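Local coordinates for enoyl-acyl carrier protein reductase (Uncultured bacterium, PDB 6KIA), which probably catalyses the NADH-dependent reduction of enoyl-acyl carrier protein in fatty-acid synthesis and confers resistance to triclosan, at residues A[103-108]-A[116-121]; A[155-160]-A[214-219]; A[164-169]-A[199-204]; A[275-278]-A[283-286]. All coordinates share one frame; numbering follows the deposited sequence.

Interaction 1. Residues A[103-108]-A[116-121]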
loop_
_atom_site.group_PDB
_atom_site.type_symbol
_atom_site.label_atom_id
_atom_site.label_comp_id
_atom_site.label_asym_id
_atom_site.label_seq_id
_atom_site.Cartn_x
_atom_site.Cartn_y
_atom_site.Cartn_z
ATOM N N ASP A 103 -0.763 -19.510 -17.593
ATOM C CA ASP A 103 -0.451 -20.481 -18.645
ATOM C C ASP A 103 -0.354 -19.813 -20.008
ATOM O O ASP A 103 0.489 -20.179 -20.826
ATOM C CB ASP A 103 -1.497 -21.600 -18.702
ATOM C CG ASP A 103 -1.430 -22.533 -17.504
ATOM O OD1 ASP A 103 -0.316 -22.757 -16.980
ATOM O OD2 ASP A 103 -2.492 -23.067 -17.105
ATOM N N LEU A 104 -1.239 -18.851 -20.268
ATOM C CA LEU A 104 -1.250 -18.156 -21.553
ATOM C C LEU A 104 -0.004 -17.280 -21.699
ATOM O O LEU A 104 0.361 -16.886 -22.807
ATOM C CB LEU A 104 -2.521 -17.306 -21.722
ATOM C CG LEU A 104 -3.886 -17.998 -21.757
ATOM C CD1 LEU A 104 -4.985 -17.040 -22.223
ATOM C CD2 LEU A 104 -3.860 -19.258 -22.605
ATOM N N LEU A 105 0.645 -16.960 -20.583
ATOM C CA LEU A 105 1.877 -16.173 -20.665
ATOM C C LEU A 105 3.130 -17.034 -20.857
ATOM O O LEU A 105 4.214 -16.513 -21.145
ATOM C CB LEU A 105 2.051 -15.321 -19.410
ATOM C CG LEU A 105 0.959 -14.304 -19.097
ATOM C CD1 LEU A 105 1.307 -13.504 -17.830
ATOM C CD2 LEU A 105 0.745 -13.385 -20.282
ATOM N N ALA A 106 2.968 -18.348 -20.723
ATOM C CA ALA A 106 4.095 -19.275 -20.607
ATOM C C ALA A 106 5.081 -19.283 -21.773
ATOM O O ALA A 106 6.262 -19.575 -21.578
ATOM C CB ALA A 106 3.570 -20.688 -20.389
ATOM N N ASP A 107 4.625 -18.960 -22.978
ATOM C CA ASP A 107 5.528 -19.058 -24.118
ATOM C C ASP A 107 5.953 -17.690 -24.649
ATOM O O ASP A 107 6.554 -17.590 -25.721
ATOM C CB ASP A 107 4.895 -19.908 -25.221
ATOM C CG ASP A 107 4.895 -21.392 -24.876
ATOM O OD1 ASP A 107 5.984 -21.931 -24.579
ATOM O OD2 ASP A 107 3.811 -22.016 -24.898
ATOM N N MET A 108 5.682 -16.643 -23.869
ATOM C CA MET A 108 6.241 -15.321 -24.155
ATOM C C MET A 108 7.732 -15.332 -23.849
ATOM O O MET A 108 8.158 -15.891 -22.844
ATOM C CB MET A 108 5.553 -14.227 -23.329
ATOM C CG MET A 108 4.092 -14.031 -23.657
ATOM S SD MET A 108 3.455 -12.495 -22.957
ATOM C CE MET A 108 1.801 -12.482 -23.664
ATOM N N ASP A 116 3.307 -10.196 -28.602
ATOM C CA ASP A 116 2.403 -11.330 -28.338
ATOM C C ASP A 116 1.001 -10.857 -27.987
ATOM O O ASP A 116 0.822 -9.887 -27.251
ATOM C CB ASP A 116 2.946 -12.227 -27.219
ATOM C CG ASP A 116 4.036 -13.185 -27.695
ATOM O OD1 ASP A 116 4.128 -13.467 -28.911
ATOM O OD2 ASP A 116 4.810 -13.665 -26.839
ATOM N N LYS A 117 0.000 -11.564 -28.503
ATOM C CA LYS A 117 -1.384 -11.152 -28.298
ATOM C C LYS A 117 -2.108 -12.234 -27.512
ATOM O O LYS A 117 -1.794 -13.415 -27.647
ATOM C CB LYS A 117 -2.073 -10.903 -29.639
ATOM C CG LYS A 117 -1.510 -9.665 -30.365
ATOM C CD LYS A 117 -1.478 -8.424 -29.509
ATOM C CE LYS A 117 -0.822 -7.310 -30.290
ATOM N NZ LYS A 117 -0.712 -6.020 -29.582
ATOM N N LEU A 118 -3.086 -11.839 -26.702
ATOM C CA LEU A 118 -3.795 -12.794 -25.858
ATOM C C LEU A 118 -5.242 -13.027 -26.301
ATOM O O LEU A 118 -5.888 -12.137 -26.857
ATOM C CB LEU A 118 -3.759 -12.320 -24.393
ATOM C CG LEU A 118 -2.376 -12.326 -23.736
ATOM C CD1 LEU A 118 -2.375 -11.598 -22.387
ATOM C CD2 LEU A 118 -1.934 -13.761 -23.537
ATOM N N ASP A 119 -5.719 -14.244 -26.055
ATOM C CA ASP A 119 -7.116 -14.627 -26.240
ATOM C C ASP A 119 -7.965 -14.008 -25.147
ATOM O O ASP A 119 -8.139 -14.593 -24.069
ATOM C CB ASP A 119 -7.232 -16.156 -26.222
ATOM C CG ASP A 119 -8.645 -16.661 -26.508
ATOM O OD1 ASP A 119 -9.583 -15.849 -26.658
ATOM O OD2 ASP A 119 -8.798 -17.894 -26.621
ATOM N N TRP A 120 -8.520 -12.840 -25.435
ATOM C CA TRP A 120 -9.204 -12.078 -24.406
ATOM C C TRP A 120 -10.531 -12.682 -23.984
ATOM O O TRP A 120 -10.973 -12.454 -22.864
ATOM C CB TRP A 120 -9.406 -10.631 -24.857
ATOM C CG TRP A 120 -8.100 -9.865 -24.914
ATOM C CD1 TRP A 120 -7.441 -9.441 -26.038
ATOM C CD2 TRP A 120 -7.271 -9.491 -23.802
ATOM N NE1 TRP A 120 -6.267 -8.803 -25.690
ATOM C CE2 TRP A 120 -6.145 -8.817 -24.322
ATOM C CE3 TRP A 120 -7.381 -9.644 -22.413
ATOM C CZ2 TRP A 120 -5.138 -8.309 -23.507
ATOM C CZ3 TRP A 120 -6.373 -9.133 -21.605
ATOM C CH2 TRP A 120 -5.272 -8.476 -22.155
ATOM N N ALA A 121 -11.154 -13.466 -24.862
ATOM C CA ALA A 121 -12.372 -14.183 -24.503
ATOM C C ALA A 121 -12.080 -15.186 -23.400
ATOM O O ALA A 121 -12.811 -15.254 -22.394
ATOM C CB ALA A 121 -12.955 -14.875 -25.716
#
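D116 meets M108 where the two segments come nearest, their CA atoms 6.9 Å apart. The methionine chain and the aspartate run past one another, heading opposite ways, and carboxylate oxygen OD2 of D116 lies 3.3 Å from CG of M108. That oxygen is hydrogen-bonded to S112 OG, inside the intervening loop, so the thioether chain passes beside a carboxylate that already has a polar partner. Further out, CE of M108 reaches back to CB of D116 at 3.7 Å; the methionine can do this because it is straight through its last torsions (chi3 174°). The chain passes here from the short, weakly bonded helix 101-105 through a type I beta turn (L105 to M108) and an irregular linker to helix 120-146, one of the helices of the Rossmann-type fold. L118 fills the middle of the interface. Its CD2 lies 3.9 Å from CE of M108, the leucine roughly perpendicular to the methionine, and 4.0 Å from CB of L104. The other methyl, CD1, approaches CD2 of L105 at 4.2 Å. D119 then takes the N-cap position, its OD1 making a weak hydrogen bond to H122 N, while its carbonyl O lies 4.4 Å from CD1 of L104.

Interaction 2. Residues A[155-160]-A[214-219]. With NAI (1,4-dihydronicotinamide adenine dinucleotide), chain D.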
loop_
_atom_site.group_PDB
_atom_site.type_symbol
_atom_site.label_atom_id
_atom_site.label_comp_id
_atom_site.label_asym_id
_atom_site.label_seq_id
_atom_site.Cartn_x
_atom_site.Cartn_y
_atom_site.Cartn_z
ATOM N N ALA A 155 -17.405 -1.881 14.386
ATOM C CA ALA A 155 -16.540 -2.701 13.568
ATOM C C ALA A 155 -15.668 -1.801 12.661
ATOM O O ALA A 155 -16.135 -0.819 12.068
ATOM C CB ALA A 155 -17.352 -3.696 12.730
ATOM N N PHE A 156 -14.410 -2.194 12.547
ATOM C CA PHE A 156 -13.386 -1.477 11.790
ATOM C C PHE A 156 -12.797 -2.484 10.810
ATOM O O PHE A 156 -12.071 -3.406 11.204
ATOM C CB PHE A 156 -12.322 -0.942 12.782
ATOM C CG PHE A 156 -11.315 0.035 12.205
ATOM C CD1 PHE A 156 -10.817 1.061 13.001
ATOM C CD2 PHE A 156 -10.957 0.008 10.867
ATOM C CE1 PHE A 156 -9.883 1.992 12.486
ATOM C CE2 PHE A 156 -10.031 0.932 10.353
ATOM C CZ PHE A 156 -9.524 1.918 11.165
ATOM N N PHE A 157 -13.130 -2.326 9.528
ATOM C CA PHE A 157 -12.614 -3.210 8.488
ATOM C C PHE A 157 -11.451 -2.506 7.812
ATOM O O PHE A 157 -11.658 -1.469 7.187
ATOM C CB PHE A 157 -13.695 -3.554 7.442
ATOM C CG PHE A 157 -14.836 -4.379 7.972
ATOM C CD1 PHE A 157 -14.783 -5.768 7.952
ATOM C CD2 PHE A 157 -15.963 -3.759 8.451
ATOM C CE1 PHE A 157 -15.847 -6.534 8.410
ATOM C CE2 PHE A 157 -17.037 -4.501 8.905
ATOM C CZ PHE A 157 -16.974 -5.905 8.906
ATOM N N ALA A 158 -10.233 -3.035 7.956
ATOM C CA ALA A 158 -9.050 -2.376 7.390
ATOM C C ALA A 158 -8.514 -3.138 6.160
ATOM O O ALA A 158 -7.911 -4.212 6.268
ATOM C CB ALA A 158 -7.963 -2.240 8.463
ATOM N N HIS A 159 -8.758 -2.577 4.983
ATOM C CA HIS A 159 -8.318 -3.174 3.715
ATOM C C HIS A 159 -6.865 -2.832 3.470
ATOM O O HIS A 159 -6.472 -1.695 3.677
ATOM C CB HIS A 159 -9.215 -2.646 2.597
ATOM C CG HIS A 159 -8.833 -3.071 1.216
ATOM N ND1 HIS A 159 -7.855 -2.426 0.488
ATOM C CD2 HIS A 159 -9.370 -4.000 0.386
ATOM C CE1 HIS A 159 -7.763 -2.981 -0.707
ATOM N NE2 HIS A 159 -8.674 -3.935 -0.796
ATOM N N THR A 160 -6.069 -3.807 3.028
ATOM C CA THR A 160 -4.647 -3.550 2.767
ATOM C C THR A 160 -4.218 -4.091 1.419
ATOM O O THR A 160 -3.055 -3.948 1.040
ATOM C CB THR A 160 -3.718 -4.207 3.826
ATOM O OG1 THR A 160 -3.800 -5.632 3.687
ATOM C CG2 THR A 160 -4.081 -3.789 5.252
ATOM N N LEU A 214 -14.347 -3.099 -2.883
ATOM C CA LEU A 214 -15.772 -3.137 -3.175
ATOM C C LEU A 214 -16.360 -4.442 -2.663
ATOM O O LEU A 214 -17.454 -4.445 -2.104
ATOM C CB LEU A 214 -16.055 -2.997 -4.679
ATOM C CG LEU A 214 -17.541 -3.168 -5.044
ATOM C CD1 LEU A 214 -18.368 -2.006 -4.480
ATOM C CD2 LEU A 214 -17.746 -3.308 -6.547
ATOM N N HIS A 215 -15.641 -5.550 -2.846
ATOM C CA HIS A 215 -16.146 -6.847 -2.412
ATOM C C HIS A 215 -16.213 -6.898 -0.903
ATOM O O HIS A 215 -17.078 -7.556 -0.335
ATOM C CB HIS A 215 -15.273 -7.979 -2.936
ATOM C CG HIS A 215 -15.258 -8.054 -4.426
ATOM N ND1 HIS A 215 -16.388 -7.829 -5.183
ATOM C CD2 HIS A 215 -14.251 -8.290 -5.301
ATOM C CE1 HIS A 215 -16.078 -7.930 -6.463
ATOM N NE2 HIS A 215 -14.791 -8.211 -6.562
ATOM N N LEU A 216 -15.311 -6.171 -0.257
ATOM C CA LEU A 216 -15.343 -6.062 1.190
ATOM C C LEU A 216 -16.571 -5.301 1.645
ATOM O O LEU A 216 -17.306 -5.758 2.531
ATOM C CB LEU A 216 -14.082 -5.359 1.688
ATOM C CG LEU A 216 -14.108 -4.881 3.140
ATOM C CD1 LEU A 216 -14.412 -6.028 4.128
ATOM C CD2 LEU A 216 -12.806 -4.174 3.456
ATOM N N ILE A 217 -16.822 -4.166 1.010
ATOM C CA ILE A 217 -17.945 -3.328 1.400
ATOM C C ILE A 217 -19.283 -4.044 1.142
ATOM O O ILE A 217 -20.196 -4.025 1.985
ATOM C CB ILE A 217 -17.897 -1.974 0.670
ATOM C CG1 ILE A 217 -16.720 -1.150 1.227
ATOM C CG2 ILE A 217 -19.194 -1.190 0.900
ATOM C CD1 ILE A 217 -16.355 0.078 0.402
ATOM N N GLU A 218 -19.412 -4.644 -0.031
ATOM C CA GLU A 218 -20.645 -5.369 -0.374
ATOM C C GLU A 218 -20.835 -6.647 0.445
ATOM O O GLU A 218 -21.942 -6.966 0.882
ATOM C CB GLU A 218 -20.649 -5.697 -1.866
ATOM C CG GLU A 218 -21.001 -4.485 -2.690
ATOM C CD GLU A 218 -20.895 -4.742 -4.183
ATOM O OE1 GLU A 218 -20.466 -5.844 -4.596
ATOM O OE2 GLU A 218 -21.299 -3.850 -4.939
ATOM N N GLY A 219 -19.746 -7.378 0.637
ATOM C CA GLY A 219 -19.776 -8.642 1.344
ATOM C C GLY A 219 -20.124 -8.466 2.814
ATOM O O GLY A 219 -20.744 -9.352 3.413
HETATM P PA NAI D . 2.830 -5.577 2.162
HETATM O O1A NAI D . 3.167 -5.769 3.609
HETATM O O2A NAI D . 3.504 -6.505 1.171
HETATM O O5B NAI D . 1.246 -5.642 2.039
HETATM C C5B NAI D . 0.654 -6.129 0.853
HETATM C C4B NAI D . -0.797 -6.493 1.293
HETATM O O4B NAI D . -1.527 -6.902 -0.014
HETATM C C3B NAI D . -0.843 -7.497 2.094
HETATM O O3B NAI D . -1.867 -7.323 3.157
HETATM C C2B NAI D . -1.228 -8.787 1.133
HETATM O O2B NAI D . -1.752 -9.882 1.971
HETATM C C1B NAI D . -2.078 -8.296 0.301
HETATM N N9A NAI D . -2.006 -8.969 -1.013
HETATM C C8A NAI D . -1.082 -9.044 -1.987
HETATM N N7A NAI D . -1.567 -9.815 -2.958
HETATM C C5A NAI D . -2.807 -10.216 -2.588
HETATM C C6A NAI D . -3.687 -11.034 -3.281
HETATM N N6A NAI D . -3.623 -11.706 -4.550
HETATM N N1A NAI D . -4.875 -11.309 -2.717
HETATM C C2A NAI D . -5.190 -10.797 -1.486
HETATM N N3A NAI D . -4.310 -9.978 -0.798
HETATM C C4A NAI D . -3.100 -9.701 -1.377
HETATM O O3 NAI D . 3.219 -4.051 1.656
HETATM P PN NAI D . 2.494 -2.646 1.978
HETATM O O1N NAI D . 2.429 -2.417 3.456
HETATM O O2N NAI D . 3.351 -1.633 1.235
HETATM O O5D NAI D . 1.028 -2.717 1.353
HETATM C C5D NAI D . -0.127 -2.488 2.143
HETATM C C4D NAI D . -0.948 -1.371 1.459
HETATM O O4D NAI D . -0.288 -0.234 1.571
HETATM C C3D NAI D . -1.066 -1.629 -0.042
HETATM O O3D NAI D . -2.368 -1.472 -0.497
HETATM C C2D NAI D . -0.184 -0.499 -0.616
HETATM O O2D NAI D . -0.548 -0.270 -2.023
HETATM C C1D NAI D . -0.408 0.511 0.183
HETATM N N1N NAI D . 0.616 1.553 0.116
HETATM C C2N NAI D . 1.962 1.254 0.087
HETATM C C3N NAI D . 2.902 2.285 -0.039
HETATM C C7N NAI D . 4.402 1.991 -0.038
HETATM O O7N NAI D . 5.204 2.822 -0.456
HETATM N N7N NAI D . 4.854 0.742 0.464
HETATM C C4N NAI D . 2.517 3.616 -0.114
HETATM C C5N NAI D . 1.151 3.912 -0.031
HETATM C C6N NAI D . 0.214 2.879 0.078
#
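F157 and H159 lie two residues apart on strand 155-159, and both direct their CB toward helix segment 214-219, whose nearest residue is L216. The closest backbone approach is H159 to L216, with 8.0 Å between CA atoms, a separation bridged by side chains. With CG of L216 anti to the backbone N (chi1 166°), the leucine fork extends toward the strand. Its CD1 comes 3.9 Å from CD1 of F157, approaching the ring obliquely. CD2 instead touches CB of H159 at 4.0 Å and CB of F157 at 4.1 Å, so the fork straddles neighbouring positions on one face of the strand. All three residues are buried. The polar end of H159 is held by the same helix, since its NE2 is hydrogen-bonded to T212 OG1. Just beyond the strand, T160 grips the dinucleotide at both ribose units: OG1 donates to O3B of NAI at 2.6 Å, while the carbonyl O of T160 accepts from O3D at 3.0 Å. Strand 155-159 runs parallel to strands 21-25 and 234-240 on its two flanks. A helix packed on such a sheet, with cofactor bound at the strand's C-terminal end, is the hallmark of a Rossmann-type NADH-binding fold.

Interaction 3. Residues A[164-169]-A[199-204]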
loop_
_atom_site.group_PDB
_atom_site.type_symbol
_atom_site.label_atom_id
_atom_site.label_comp_id
_atom_site.label_asym_id
_atom_site.label_seq_id
_atom_site.Cartn_x
_atom_site.Cartn_y
_atom_site.Cartn_z
ATOM N N GLY A 164 -1.129 -8.411 -7.741
ATOM C CA GLY A 164 -1.687 -8.946 -8.970
ATOM C C GLY A 164 -0.618 -9.229 -10.011
ATOM O O GLY A 164 -0.928 -9.468 -11.174
ATOM N N ILE A 165 0.645 -9.178 -9.598
ATOM C CA ILE A 165 1.740 -9.539 -10.500
ATOM C C ILE A 165 1.754 -11.042 -10.728
ATOM O O ILE A 165 1.824 -11.811 -9.769
ATOM C CB ILE A 165 3.103 -9.112 -9.943
ATOM C CG1 ILE A 165 3.153 -7.599 -9.730
ATOM C CG2 ILE A 165 4.225 -9.568 -10.870
ATOM C CD1 ILE A 165 4.376 -7.136 -8.963
ATOM N N PRO A 166 1.667 -11.466 -11.998
ATOM C CA PRO A 166 1.721 -12.884 -12.379
ATOM C C PRO A 166 3.080 -13.511 -12.104
ATOM O O PRO A 166 4.105 -12.828 -12.204
ATOM C CB PRO A 166 1.440 -12.863 -13.887
ATOM C CG PRO A 166 0.809 -11.531 -14.149
ATOM C CD PRO A 166 1.445 -10.596 -13.164
ATOM N N LYS A 167 3.073 -14.784 -11.722
ATOM C CA LYS A 167 4.295 -15.516 -11.422
ATOM C C LYS A 167 4.841 -16.150 -12.700
ATOM O O LYS A 167 4.726 -17.365 -12.913
ATOM C CB LYS A 167 4.034 -16.570 -10.344
ATOM C CG LYS A 167 3.677 -15.956 -8.995
ATOM C CD LYS A 167 3.461 -16.995 -7.904
ATOM C CE LYS A 167 2.036 -17.521 -7.932
ATOM N NZ LYS A 167 1.653 -18.155 -6.646
ATOM N N VAL A 168 5.406 -15.312 -13.565
ATOM C CA VAL A 168 6.012 -15.781 -14.799
ATOM C C VAL A 168 7.423 -15.205 -14.955
ATOM O O VAL A 168 7.692 -14.049 -14.610
ATOM C CB VAL A 168 5.146 -15.438 -16.039
ATOM C CG1 VAL A 168 3.748 -15.991 -15.878
ATOM C CG2 VAL A 168 5.100 -13.939 -16.289
ATOM N N LYS A 169 8.322 -16.014 -15.492
ATOM C CA LYS A 169 9.728 -15.660 -15.466
ATOM C C LYS A 169 10.023 -14.430 -16.321
ATOM O O LYS A 169 10.801 -13.565 -15.922
ATOM C CB LYS A 169 10.566 -16.843 -15.948
ATOM C CG LYS A 169 11.778 -17.112 -15.091
ATOM C CD LYS A 169 12.563 -18.309 -15.601
ATOM C CE LYS A 169 13.239 -17.999 -16.925
ATOM N NZ LYS A 169 13.852 -16.642 -16.919
ATOM N N LYS A 199 -1.652 -5.118 -20.408
ATOM C CA LYS A 199 -3.103 -4.981 -20.293
ATOM C C LYS A 199 -3.680 -6.014 -19.328
ATOM O O LYS A 199 -4.543 -5.693 -18.496
ATOM C CB LYS A 199 -3.750 -5.089 -21.687
ATOM C CG LYS A 199 -3.473 -3.850 -22.514
ATOM C CD LYS A 199 -3.964 -3.946 -23.969
ATOM C CE LYS A 199 -3.540 -2.681 -24.726
ATOM N NZ LYS A 199 -3.908 -2.666 -26.190
ATOM N N LEU A 200 -3.177 -7.239 -19.416
ATOM C CA LEU A 200 -3.596 -8.308 -18.513
ATOM C C LEU A 200 -3.224 -7.981 -17.064
ATOM O O LEU A 200 -4.056 -8.102 -16.141
ATOM C CB LEU A 200 -2.950 -9.632 -18.932
ATOM C CG LEU A 200 -3.173 -10.791 -17.973
ATOM C CD1 LEU A 200 -4.673 -11.053 -17.827
ATOM C CD2 LEU A 200 -2.457 -12.028 -18.478
ATOM N N ILE A 201 -1.972 -7.567 -16.882
ATOM C CA ILE A 201 -1.482 -7.177 -15.563
ATOM C C ILE A 201 -2.328 -6.053 -14.958
ATOM O O ILE A 201 -2.709 -6.136 -13.802
ATOM C CB ILE A 201 -0.008 -6.768 -15.619
ATOM C CG1 ILE A 201 0.847 -8.004 -15.906
ATOM C CG2 ILE A 201 0.423 -6.099 -14.310
ATOM C CD1 ILE A 201 2.288 -7.687 -16.184
ATOM N N LEU A 202 -2.649 -5.026 -15.743
ATOM C CA LEU A 202 -3.494 -3.928 -15.260
ATOM C C LEU A 202 -4.900 -4.408 -14.865
ATOM O O LEU A 202 -5.480 -3.897 -13.915
ATOM C CB LEU A 202 -3.598 -2.832 -16.324
ATOM C CG LEU A 202 -2.382 -1.924 -16.537
ATOM C CD1 LEU A 202 -2.585 -1.113 -17.802
ATOM C CD2 LEU A 202 -2.203 -0.997 -15.363
ATOM N N MET A 203 -5.460 -5.367 -15.616
ATOM C CA MET A 203 -6.746 -5.960 -15.219
ATOM C C MET A 203 -6.632 -6.644 -13.838
ATOM O O MET A 203 -7.512 -6.504 -12.951
ATOM C CB MET A 203 -7.202 -6.962 -16.279
ATOM C CG MET A 203 -7.459 -6.316 -17.615
ATOM S SD MET A 203 -7.866 -7.547 -18.864
ATOM C CE MET A 203 -8.794 -8.714 -17.903
ATOM N N ASN A 204 -5.533 -7.372 -13.652
ATOM C CA ASN A 204 -5.332 -8.054 -12.377
ATOM C C ASN A 204 -5.129 -7.057 -11.235
ATOM O O ASN A 204 -5.632 -7.264 -10.126
ATOM C CB ASN A 204 -4.141 -9.007 -12.459
ATOM C CG ASN A 204 -4.362 -10.283 -11.662
ATOM O OD1 ASN A 204 -5.502 -10.728 -11.467
ATOM N ND2 ASN A 204 -3.277 -10.874 -11.194
#
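N204 reaches from helix 196-219 to the backbone of G164, in the loop that follows strand 155-159 of the Rossmann-type fold and leads into helix 169-180. The polar part of the contact is one hydrogen bond, from ND2 of N204 to O of G164, with an N-H...O angle of 159°. The oxygen lies close to the asparagine amide plane, whereas the donor is tilted 33° from the carbonyl plane of G164. Additional bonds fix the rotation of this buried amide: ND2 also donates to D91 OD1, and OD1 accepts from F90 N. The nearest approach of G164 to the bound NADH is about 6 Å, so the bond joins helix 196-219 to a loop close to the cofactor. Close backbone packing accompanies it, the CA atoms of G164 and N204 being 5.1 Å apart. The apolar part lies about one helical turn back, where the proline ring of P166 and the I201 chain lie roughly perpendicular. With I201 CG1 beside the backbone N (chi1 -69°), that methylene lies 3.8 Å from CD and 3.9 Å from CG of P166.

Interaction 4. Residues A[275-278]-A[283-286]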
loop_
_atom_site.group_PDB
_atom_site.type_symbol
_atom_site.label_atom_id
_atom_site.label_comp_id
_atom_site.label_asym_id
_atom_site.label_seq_id
_atom_site.Cartn_x
_atom_site.Cartn_y
_atom_site.Cartn_z
ATOM N N ASP A 275 -18.035 6.458 -4.002
ATOM C CA ASP A 275 -19.368 5.926 -4.307
ATOM C C ASP A 275 -20.017 5.412 -3.027
ATOM O O ASP A 275 -21.199 5.674 -2.771
ATOM C CB ASP A 275 -19.328 4.768 -5.310
ATOM C CG ASP A 275 -18.882 5.177 -6.706
ATOM O OD1 ASP A 275 -19.031 6.360 -7.075
ATOM O OD2 ASP A 275 -18.457 4.271 -7.463
ATOM N N ALA A 276 -19.246 4.671 -2.230
ATOM C CA ALA A 276 -19.759 4.154 -0.958
ATOM C C ALA A 276 -20.145 5.282 0.006
ATOM O O ALA A 276 -21.176 5.196 0.692
ATOM C CB ALA A 276 -18.726 3.197 -0.303
ATOM N N TRP A 277 -19.322 6.327 0.061
ATOM C CA TRP A 277 -19.555 7.461 0.949
ATOM C C TRP A 277 -20.869 8.159 0.614
ATOM O O TRP A 277 -21.614 8.567 1.516
ATOM C CB TRP A 277 -18.402 8.460 0.879
ATOM C CG TRP A 277 -18.434 9.556 1.906
ATOM C CD1 TRP A 277 -19.111 10.748 1.820
ATOM C CD2 TRP A 277 -17.729 9.590 3.152
ATOM N NE1 TRP A 277 -18.870 11.513 2.938
ATOM C CE2 TRP A 277 -18.019 10.831 3.770
ATOM C CE3 TRP A 277 -16.860 8.702 3.800
ATOM C CZ2 TRP A 277 -17.488 11.200 5.015
ATOM C CZ3 TRP A 277 -16.335 9.065 5.043
ATOM C CH2 TRP A 277 -16.645 10.308 5.633
ATOM N N LYS A 278 -21.154 8.306 -0.677
ATOM C CA LYS A 278 -22.431 8.915 -1.063
ATOM C C LYS A 278 -23.635 8.061 -0.646
ATOM O O LYS A 278 -24.766 8.549 -0.589
ATOM C CB LYS A 278 -22.482 9.169 -2.573
ATOM C CG LYS A 278 -21.335 10.001 -3.097
ATOM C CD LYS A 278 -21.571 10.448 -4.529
ATOM C CE LYS A 278 -20.346 11.151 -5.090
ATOM N NZ LYS A 278 -20.550 11.584 -6.497
ATOM N N ALA A 283 -16.422 4.817 4.426
ATOM C CA ALA A 283 -15.242 4.201 3.819
ATOM C C ALA A 283 -14.254 5.295 3.421
ATOM O O ALA A 283 -14.635 6.256 2.750
ATOM C CB ALA A 283 -15.653 3.358 2.606
ATOM N N THR A 284 -12.996 5.164 3.847
ATOM C CA THR A 284 -11.995 6.179 3.596
ATOM C C THR A 284 -10.704 5.535 3.075
ATOM O O THR A 284 -10.164 4.602 3.686
ATOM C CB THR A 284 -11.699 7.006 4.870
ATOM O OG1 THR A 284 -12.910 7.651 5.328
ATOM C CG2 THR A 284 -10.618 8.072 4.608
ATOM N N VAL A 285 -10.222 6.043 1.950
ATOM C CA VAL A 285 -8.890 5.706 1.459
ATOM C C VAL A 285 -7.907 6.707 2.010
ATOM O O VAL A 285 -8.089 7.917 1.857
ATOM C CB VAL A 285 -8.806 5.733 -0.082
ATOM C CG1 VAL A 285 -7.356 5.554 -0.545
ATOM C CG2 VAL A 285 -9.724 4.665 -0.682
ATOM N N TYR A 286 -6.868 6.209 2.667
ATOM C CA TYR A 286 -5.825 7.081 3.189
ATOM C C TYR A 286 -4.647 7.002 2.266
ATOM O O TYR A 286 -3.986 5.969 2.198
ATOM C CB TYR A 286 -5.438 6.679 4.625
ATOM C CG TYR A 286 -6.556 6.901 5.627
ATOM C CD1 TYR A 286 -7.509 5.904 5.877
ATOM C CD2 TYR A 286 -6.678 8.106 6.280
ATOM C CE1 TYR A 286 -8.533 6.123 6.783
ATOM C CE2 TYR A 286 -7.699 8.334 7.190
ATOM C CZ TYR A 286 -8.605 7.355 7.439
ATOM O OH TYR A 286 -9.611 7.619 8.358
#
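W277 and T284 run alongside one another in the same direction, the indole from helix 263-278 and the threonine from strand 283-287. The two segments form a tight helix-to-strand connection joined by four residues, the alpha-to-beta half of a Rossmann-type unit, which places strand 283-287 parallel to strand 234-240. CG anti to the backbone N (chi1 -171°) carries the indole of W277 toward the strand, and chi2 of -85° turns its six-membered ring to A283. The carbonyl O of A283 sits at the ring edge, near its plane and 3.5 Å from CE3 of W277. This approach puts the electropositive ring C-H side before a buried carbonyl oxygen that has no hydrogen-bond partner in the model, a probable weak electrostatic compensation. T284 OG1 lies 3.7 Å from CZ3 of W277, oblique to the ring; the hydroxyl itself is hydrogen-bonded to G419 O. K282, just before the strand, adds a cation-pi contact to the indole. Beside the tryptophan contact the backbones come closest, 6.1 Å between CA atoms of W277 and A283. There A276 and A283 meet through their methyl groups, both also packed on I217 of helix 196-219, with CB of A276 4.2 Å from CB of A283.

Following the chain, interaction 1 closes first, folding residues 103-108 back on 116-121 across a short loop just before the long helix 120-146. Interaction 2 then opens at strand 155-159 and closes only at the end of helix 196-219. Interaction 3 nests inside that long loop, joining the segment after the strand to an earlier part of the same helix. Interaction 4 follows in series and closes a four-residue connection. Interactions 1 and 3 touch, W120 packing on K199, L200 and M203 and L105 on L200. Interactions 2 and 4 touch through I217 and reach the same sheet. Helix 196-219, shared by interactions 2 and 3, links the neighbourhood of interaction 1 to the parallel strands of the sheet.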